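Local coordinates for protein small ribosomal subunit biogenesis GTPase RsgA (PDB 1U0L) that probably hydrolyses GTP slowly as a circularly permuted GTPase that assists late maturation of the 30S ribosomal subunit, at residues A[164-175]-A[219-230]. Residues are numbered along the deposited sequence; the frame is centred on the assembly and turned at random.
Sequences KEYLKGKISTMA and FDFGGYVVDTPG
In the central sheet of the GTPase domain, strand 171-175 and strand 224-226 run side by side in parallel, their short axes 33° apart. The register, Ile-171 with Tyr-224 and Ser-172 with Val-225, follows from alternating backbone bonds: Tyr-224 N to Lys-170 O (2.8 Å), Ser-172 N to Tyr-224 O, and Val-226 N to Ser-172 O (2.9 Å). Past the two bridged pairs, Gly-230 N donates to Met-174 O almost straight, at 178°, while a water joins Thr-173 OG1 to Thr-228 O. At the other end Gly-169 N reaches Gly-222 O from above the carbonyl plane.

There the turn 219-222 packs on helix 160-167. With CG between its backbone N and carbonyl carbon (chi1 50°), Phe-221 lays its ring against the helix: Leu-167 CB meets the edge at CE1 (3.6 Å), and Lys-164 CG approaches CE2. Phe-219 CZ touches Leu-167 CD1 at 3.7 Å. Replacing Phe-221 by an alanine is likely to leave Leu-167 CB and the aliphatic chain of Lys-164 without their aromatic cover.

Ala-175 runs straight into Gly-176 of the GTP-binding loop, and Pro-229 lies beside Lys-182. Parallel strands, one entering the P-loop and the other Asp-227 to Gly-230, which matches the DxxG (G3) pattern, are typical of P-loop GTPases.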
ATOM      1  N   LYS A 164      -8.741   3.225  12.661  1.00 38.63           N
ATOM      2  CA  LYS A 164      -7.962   2.356  13.532  1.00 40.12           C
ATOM      3  C   LYS A 164      -8.502   0.951  13.327  1.00 41.82           C
ATOM      4  O   LYS A 164      -7.776  -0.034  13.427  1.00 43.51           O
ATOM      5  CB  LYS A 164      -8.150   2.748  14.991  1.00 33.04           C
ATOM      6  CG  LYS A 164      -7.071   3.642  15.553  1.00 34.07           C
ATOM      7  CD  LYS A 164      -7.491   4.153  16.923  1.00 33.60           C
ATOM      8  CE  LYS A 164      -6.500   5.152  17.472  1.00 33.69           C
ATOM      9  NZ  LYS A 164      -7.103   5.893  18.611  1.00 33.71           N
ATOM     10  N   GLU A 165      -9.786   0.868  13.015  1.00 40.38           N
ATOM     11  CA  GLU A 165     -10.400  -0.423  12.809  1.00 40.30           C
ATOM     12  C   GLU A 165      -9.789  -1.239  11.675  1.00 39.90           C
ATOM     13  O   GLU A 165      -9.791  -2.457  11.749  1.00 43.98           O
ATOM     14  CB  GLU A 165     -11.902  -0.270  12.596  1.00 47.14           C
ATOM     15  CG  GLU A 165     -12.677  -1.354  13.295  1.00 54.13           C
ATOM     16  CD  GLU A 165     -12.197  -1.550  14.730  1.00 58.96           C
ATOM     17  OE1 GLU A 165     -12.346  -0.604  15.538  1.00 59.79           O
ATOM     18  OE2 GLU A 165     -11.664  -2.646  15.043  1.00 60.52           O
ATOM     19  N   TYR A 166      -9.265  -0.595  10.636  1.00 37.97           N
ATOM     20  CA  TYR A 166      -8.666  -1.348   9.532  1.00 36.78           C
ATOM     21  C   TYR A 166      -7.206  -1.650   9.767  1.00 39.51           C
ATOM     22  O   TYR A 166      -6.676  -2.613   9.218  1.00 42.54           O
ATOM     23  CB  TYR A 166      -8.722  -0.602   8.197  1.00 23.74           C
ATOM     24  CG  TYR A 166     -10.082  -0.306   7.661  1.00 17.29           C
ATOM     25  CD1 TYR A 166     -10.815   0.773   8.137  1.00 15.97           C
ATOM     26  CD2 TYR A 166     -10.652  -1.116   6.689  1.00 15.99           C
ATOM     27  CE1 TYR A 166     -12.092   1.035   7.656  1.00 15.36           C
ATOM     28  CE2 TYR A 166     -11.929  -0.867   6.204  1.00 13.67           C
ATOM     29  CZ  TYR A 166     -12.642   0.209   6.698  1.00 13.91           C
ATOM     30  OH  TYR A 166     -13.914   0.447   6.262  1.00 16.53           O
ATOM     31  N   LEU A 167      -6.537  -0.810  10.546  1.00 40.94           N
ATOM     32  CA  LEU A 167      -5.121  -1.004  10.786  1.00 42.35           C
ATOM     33  C   LEU A 167      -4.842  -2.153  11.736  1.00 42.86           C
ATOM     34  O   LEU A 167      -3.789  -2.785  11.655  1.00 44.10           O
ATOM     35  CB  LEU A 167      -4.513   0.289  11.320  1.00 41.13           C
ATOM     36  CG  LEU A 167      -4.673   1.479  10.374  1.00 40.99           C
ATOM     37  CD1 LEU A 167      -4.122   2.728  11.054  1.00 40.48           C
ATOM     38  CD2 LEU A 167      -3.957   1.200   9.053  1.00 38.64           C
ATOM     39  N   LYS A 168      -5.792  -2.426  12.623  1.00 34.92           N
ATOM     40  CA  LYS A 168      -5.659  -3.503  13.598  1.00 37.84           C
ATOM     41  C   LYS A 168      -5.069  -4.774  13.015  1.00 37.58           C
ATOM     42  O   LYS A 168      -5.518  -5.252  11.970  1.00 35.40           O
ATOM     43  CB  LYS A 168      -7.018  -3.853  14.204  1.00 81.33           C
ATOM     44  CG  LYS A 168      -7.414  -3.054  15.419  1.00 85.35           C
ATOM     45  CD  LYS A 168      -8.810  -3.446  15.866  1.00 89.05           C
ATOM     46  CE  LYS A 168      -9.156  -2.839  17.213  1.00 91.74           C
ATOM     47  NZ  LYS A 168      -9.042  -1.354  17.202  1.00 93.77           N
ATOM     48  N   GLY A 169      -4.066  -5.304  13.713  1.00 57.19           N
ATOM     49  CA  GLY A 169      -3.419  -6.543  13.329  1.00 55.74           C
ATOM     50  C   GLY A 169      -2.504  -6.527  12.133  1.00 54.72           C
ATOM     51  O   GLY A 169      -1.358  -6.961  12.217  1.00 57.74           O
ATOM     52  N   LYS A 170      -3.009  -6.020  11.019  1.00 34.35           N
ATOM     53  CA  LYS A 170      -2.264  -5.972   9.764  1.00 31.27           C
ATOM     54  C   LYS A 170      -0.988  -5.134   9.738  1.00 29.09           C
ATOM     55  O   LYS A 170      -0.708  -4.370  10.659  1.00 29.56           O
ATOM     56  CB  LYS A 170      -3.205  -5.489   8.664  1.00 31.66           C
ATOM     57  CG  LYS A 170      -4.505  -6.261   8.631  1.00 35.55           C
ATOM     58  CD  LYS A 170      -5.533  -5.559   7.785  1.00 38.71           C
ATOM     59  CE  LYS A 170      -6.883  -6.262   7.864  1.00 41.09           C
ATOM     60  NZ  LYS A 170      -7.968  -5.439   7.233  1.00 44.72           N
ATOM     61  N   ILE A 171      -0.204  -5.321   8.681  1.00 27.96           N
ATOM     62  CA  ILE A 171       1.010  -4.546   8.458  1.00 27.02           C
ATOM     63  C   ILE A 171       0.559  -3.586   7.359  1.00 27.24           C
ATOM     64  O   ILE A 171       0.189  -4.030   6.269  1.00 26.02           O
ATOM     65  CB  ILE A 171       2.173  -5.419   7.919  1.00 32.15           C
ATOM     66  CG1 ILE A 171       2.666  -6.366   9.015  1.00 31.99           C
ATOM     67  CG2 ILE A 171       3.319  -4.527   7.425  1.00 32.18           C
ATOM     68  CD1 ILE A 171       3.955  -7.084   8.667  1.00 28.76           C
ATOM     69  N   SER A 172       0.558  -2.285   7.633  1.00 27.72           N
ATOM     70  CA  SER A 172       0.092  -1.343   6.623  1.00 28.01           C
ATOM     71  C   SER A 172       1.082  -0.317   6.087  1.00 27.42           C
ATOM     72  O   SER A 172       2.024   0.079   6.770  1.00 27.09           O
ATOM     73  CB  SER A 172      -1.149  -0.609   7.138  1.00 33.18           C
ATOM     74  OG  SER A 172      -2.295  -1.442   7.082  1.00 36.47           O
ATOM     75  N   THR A 173       0.862   0.104   4.843  1.00 31.72           N
ATOM     76  CA  THR A 173       1.706   1.126   4.235  1.00 31.69           C
ATOM     77  C   THR A 173       0.871   2.328   3.784  1.00 30.63           C
ATOM     78  O   THR A 173      -0.133   2.192   3.085  1.00 29.85           O
ATOM     79  CB  THR A 173       2.502   0.593   3.035  1.00 26.83           C
ATOM     80  OG1 THR A 173       3.428   1.599   2.612  1.00 27.26           O
ATOM     81  CG2 THR A 173       1.575   0.248   1.880  1.00 24.72           C
ATOM     82  N   MET A 174       1.293   3.510   4.213  1.00 31.01           N
ATOM     83  CA  MET A 174       0.603   4.740   3.861  1.00 30.88           C
ATOM     84  C   MET A 174       1.035   5.128   2.455  1.00 29.15           C
ATOM     85  O   MET A 174       2.180   4.894   2.064  1.00 26.06           O
ATOM     86  CB  MET A 174       0.978   5.856   4.843  1.00 29.98           C
ATOM     87  CG  MET A 174       0.920   5.433   6.301  1.00 29.72           C
ATOM     88  SD  MET A 174      -0.232   6.388   7.251  1.00 32.89           S
ATOM     89  CE  MET A 174      -1.736   5.865   6.519  1.00 22.00           C
ATOM     90  N   ALA A 175       0.117   5.711   1.696  1.00 26.73           N
ATOM     91  CA  ALA A 175       0.428   6.143   0.338  1.00 26.76           C
ATOM     92  C   ALA A 175      -0.401   7.365  -0.057  1.00 27.38           C
ATOM     93  O   ALA A 175      -1.568   7.497   0.323  1.00 26.14           O
ATOM     94  CB  ALA A 175       0.193   5.004  -0.623  1.00 13.86           C
ATOM     95  N   PHE A 219       1.590  -0.507  16.325  1.00 35.99           N
ATOM     96  CA  PHE A 219       0.444   0.279  16.749  1.00 37.52           C
ATOM     97  C   PHE A 219       0.021  -0.103  18.154  1.00 37.48           C
ATOM     98  O   PHE A 219       0.138  -1.261  18.566  1.00 36.20           O
ATOM     99  CB  PHE A 219      -0.748   0.066  15.812  1.00 46.97           C
ATOM    100  CG  PHE A 219      -0.716   0.924  14.583  1.00 48.07           C
ATOM    101  CD1 PHE A 219      -0.867   0.355  13.319  1.00 48.14           C
ATOM    102  CD2 PHE A 219      -0.546   2.298  14.685  1.00 47.32           C
ATOM    103  CE1 PHE A 219      -0.846   1.142  12.175  1.00 48.91           C
ATOM    104  CE2 PHE A 219      -0.524   3.096  13.548  1.00 48.34           C
ATOM    105  CZ  PHE A 219      -0.673   2.518  12.292  1.00 48.24           C
ATOM    106  N   ASP A 220      -0.483   0.882  18.882  1.00 50.20           N
ATOM    107  CA  ASP A 220      -0.965   0.669  20.233  1.00 49.83           C
ATOM    108  C   ASP A 220      -1.880  -0.541  20.249  1.00 48.83           C
ATOM    109  O   ASP A 220      -1.767  -1.411  21.109  1.00 48.75           O
ATOM    110  CB  ASP A 220      -1.762   1.888  20.688  1.00 58.91           C
ATOM    111  CG  ASP A 220      -1.088   2.633  21.804  1.00 63.95           C
ATOM    112  OD1 ASP A 220       0.116   2.384  22.031  1.00 67.14           O
ATOM    113  OD2 ASP A 220      -1.755   3.474  22.450  1.00 68.26           O
ATOM    114  N   PHE A 221      -2.774  -0.582  19.269  1.00 35.77           N
ATOM    115  CA  PHE A 221      -3.779  -1.624  19.152  1.00 33.17           C
ATOM    116  C   PHE A 221      -3.378  -2.871  18.386  1.00 32.95           C
ATOM    117  O   PHE A 221      -4.249  -3.635  17.957  1.00 34.21           O
ATOM    118  CB  PHE A 221      -5.021  -1.020  18.513  1.00 36.88           C
ATOM    119  CG  PHE A 221      -4.727  -0.251  17.256  1.00 39.27           C
ATOM    120  CD1 PHE A 221      -4.459  -0.915  16.063  1.00 40.63           C
ATOM    121  CD2 PHE A 221      -4.682   1.134  17.272  1.00 39.47           C
ATOM    122  CE1 PHE A 221      -4.149  -0.207  14.907  1.00 41.47           C
ATOM    123  CE2 PHE A 221      -4.376   1.847  16.126  1.00 40.32           C
ATOM    124  CZ  PHE A 221      -4.108   1.176  14.940  1.00 41.27           C
ATOM    125  N   GLY A 222      -2.080  -3.088  18.205  1.00 34.65           N
ATOM    126  CA  GLY A 222      -1.641  -4.275  17.491  1.00 34.65           C
ATOM    127  C   GLY A 222      -1.693  -4.097  15.990  1.00 36.99           C
ATOM    128  O   GLY A 222      -2.727  -3.746  15.411  1.00 39.17           O
ATOM    129  N   GLY A 223      -0.565  -4.354  15.345  1.00 38.10           N
ATOM    130  CA  GLY A 223      -0.484  -4.196  13.907  1.00 36.91           C
ATOM    131  C   GLY A 223       0.697  -3.282  13.673  1.00 37.01           C
ATOM    132  O   GLY A 223       1.233  -2.716  14.627  1.00 36.09           O
ATOM    133  N   TYR A 224       1.119  -3.144  12.424  1.00 42.84           N
ATOM    134  CA  TYR A 224       2.239  -2.274  12.126  1.00 42.77           C
ATOM    135  C   TYR A 224       1.984  -1.420  10.913  1.00 42.21           C
ATOM    136  O   TYR A 224       1.163  -1.761  10.054  1.00 42.44           O
ATOM    137  CB  TYR A 224       3.501  -3.062  11.825  1.00 45.19           C
ATOM    138  CG  TYR A 224       3.921  -4.074  12.844  1.00 50.32           C
ATOM    139  CD1 TYR A 224       3.338  -5.344  12.880  1.00 51.22           C
ATOM    140  CD2 TYR A 224       4.992  -3.813  13.699  1.00 52.18           C
ATOM    141  CE1 TYR A 224       3.823  -6.334  13.729  1.00 52.86           C
ATOM    142  CE2 TYR A 224       5.485  -4.796  14.552  1.00 55.02           C
ATOM    143  CZ  TYR A 224       4.901  -6.053  14.557  1.00 54.35           C
ATOM    144  OH  TYR A 224       5.435  -7.036  15.348  1.00 55.79           O
ATOM    145  N   VAL A 225       2.711  -0.308  10.853  1.00 44.57           N
ATOM    146  CA  VAL A 225       2.662   0.592   9.712  1.00 42.34           C
ATOM    147  C   VAL A 225       4.107   0.932   9.379  1.00 41.30           C
ATOM    148  O   VAL A 225       4.938   1.122  10.271  1.00 41.83           O
ATOM    149  CB  VAL A 225       1.864   1.888   9.977  1.00 24.27           C
ATOM    150  CG1 VAL A 225       2.570   2.764  11.021  1.00 21.70           C
ATOM    151  CG2 VAL A 225       1.669   2.625   8.640  1.00 21.42           C
ATOM    152  N   VAL A 226       4.400   0.997   8.088  1.00 26.67           N
ATOM    153  CA  VAL A 226       5.753   1.261   7.638  1.00 23.53           C
ATOM    154  C   VAL A 226       6.305   2.650   7.910  1.00 24.65           C
ATOM    155  O   VAL A 226       5.592   3.641   7.976  1.00 23.35           O
ATOM    156  CB  VAL A 226       5.907   0.939   6.133  1.00  8.69           C
ATOM    157  CG1 VAL A 226       7.373   0.744   5.786  1.00  4.88           C
ATOM    158  CG2 VAL A 226       5.126  -0.326   5.788  1.00  4.69           C
ATOM    159  N   ASP A 227       7.615   2.654   8.102  1.00 43.76           N
ATOM    160  CA  ASP A 227       8.456   3.810   8.368  1.00 44.07           C
ATOM    161  C   ASP A 227       8.141   4.916   7.376  1.00 43.96           C
ATOM    162  O   ASP A 227       7.602   5.945   7.734  1.00 43.13           O
ATOM    163  CB  ASP A 227       9.905   3.358   8.194  1.00 46.32           C
ATOM    164  CG  ASP A 227      10.878   4.227   8.912  1.00 49.22           C
ATOM    165  OD1 ASP A 227      10.470   4.852   9.907  1.00 53.79           O
ATOM    166  OD2 ASP A 227      12.057   4.263   8.492  1.00 50.42           O
ATOM    167  N   THR A 228       8.482   4.667   6.116  1.00 46.32           N
ATOM    168  CA  THR A 228       8.275   5.612   5.027  1.00 43.15           C
ATOM    169  C   THR A 228       6.997   5.258   4.240  1.00 43.30           C
ATOM    170  O   THR A 228       6.367   4.230   4.503  1.00 43.84           O
ATOM    171  CB  THR A 228       9.517   5.610   4.095  1.00 35.93           C
ATOM    172  OG1 THR A 228       9.396   4.575   3.114  1.00 35.48           O
ATOM    173  CG2 THR A 228      10.789   5.343   4.912  1.00 34.57           C
ATOM    174  N   PRO A 229       6.590   6.111   3.275  1.00 28.53           N
ATOM    175  CA  PRO A 229       5.374   5.848   2.490  1.00 23.17           C
ATOM    176  C   PRO A 229       5.553   4.883   1.337  1.00 23.30           C
ATOM    177  O   PRO A 229       6.666   4.701   0.827  1.00 20.42           O
ATOM    178  CB  PRO A 229       4.952   7.235   1.999  1.00 15.36           C
ATOM    179  CG  PRO A 229       5.630   8.173   2.928  1.00 17.93           C
ATOM    180  CD  PRO A 229       6.979   7.523   3.132  1.00 18.53           C
ATOM    181  N   GLY A 230       4.425   4.303   0.926  1.00 29.07           N
ATOM    182  CA  GLY A 230       4.386   3.342  -0.155  1.00 30.71           C
ATOM    183  C   GLY A 230       5.107   3.717  -1.428  1.00 34.17           C
ATOM    184  O   GLY A 230       6.238   4.221  -1.408  1.00 38.37           O
TER
HETATM  185  O   HOH W   1       5.948   1.711   2.667  1.00 25.87           O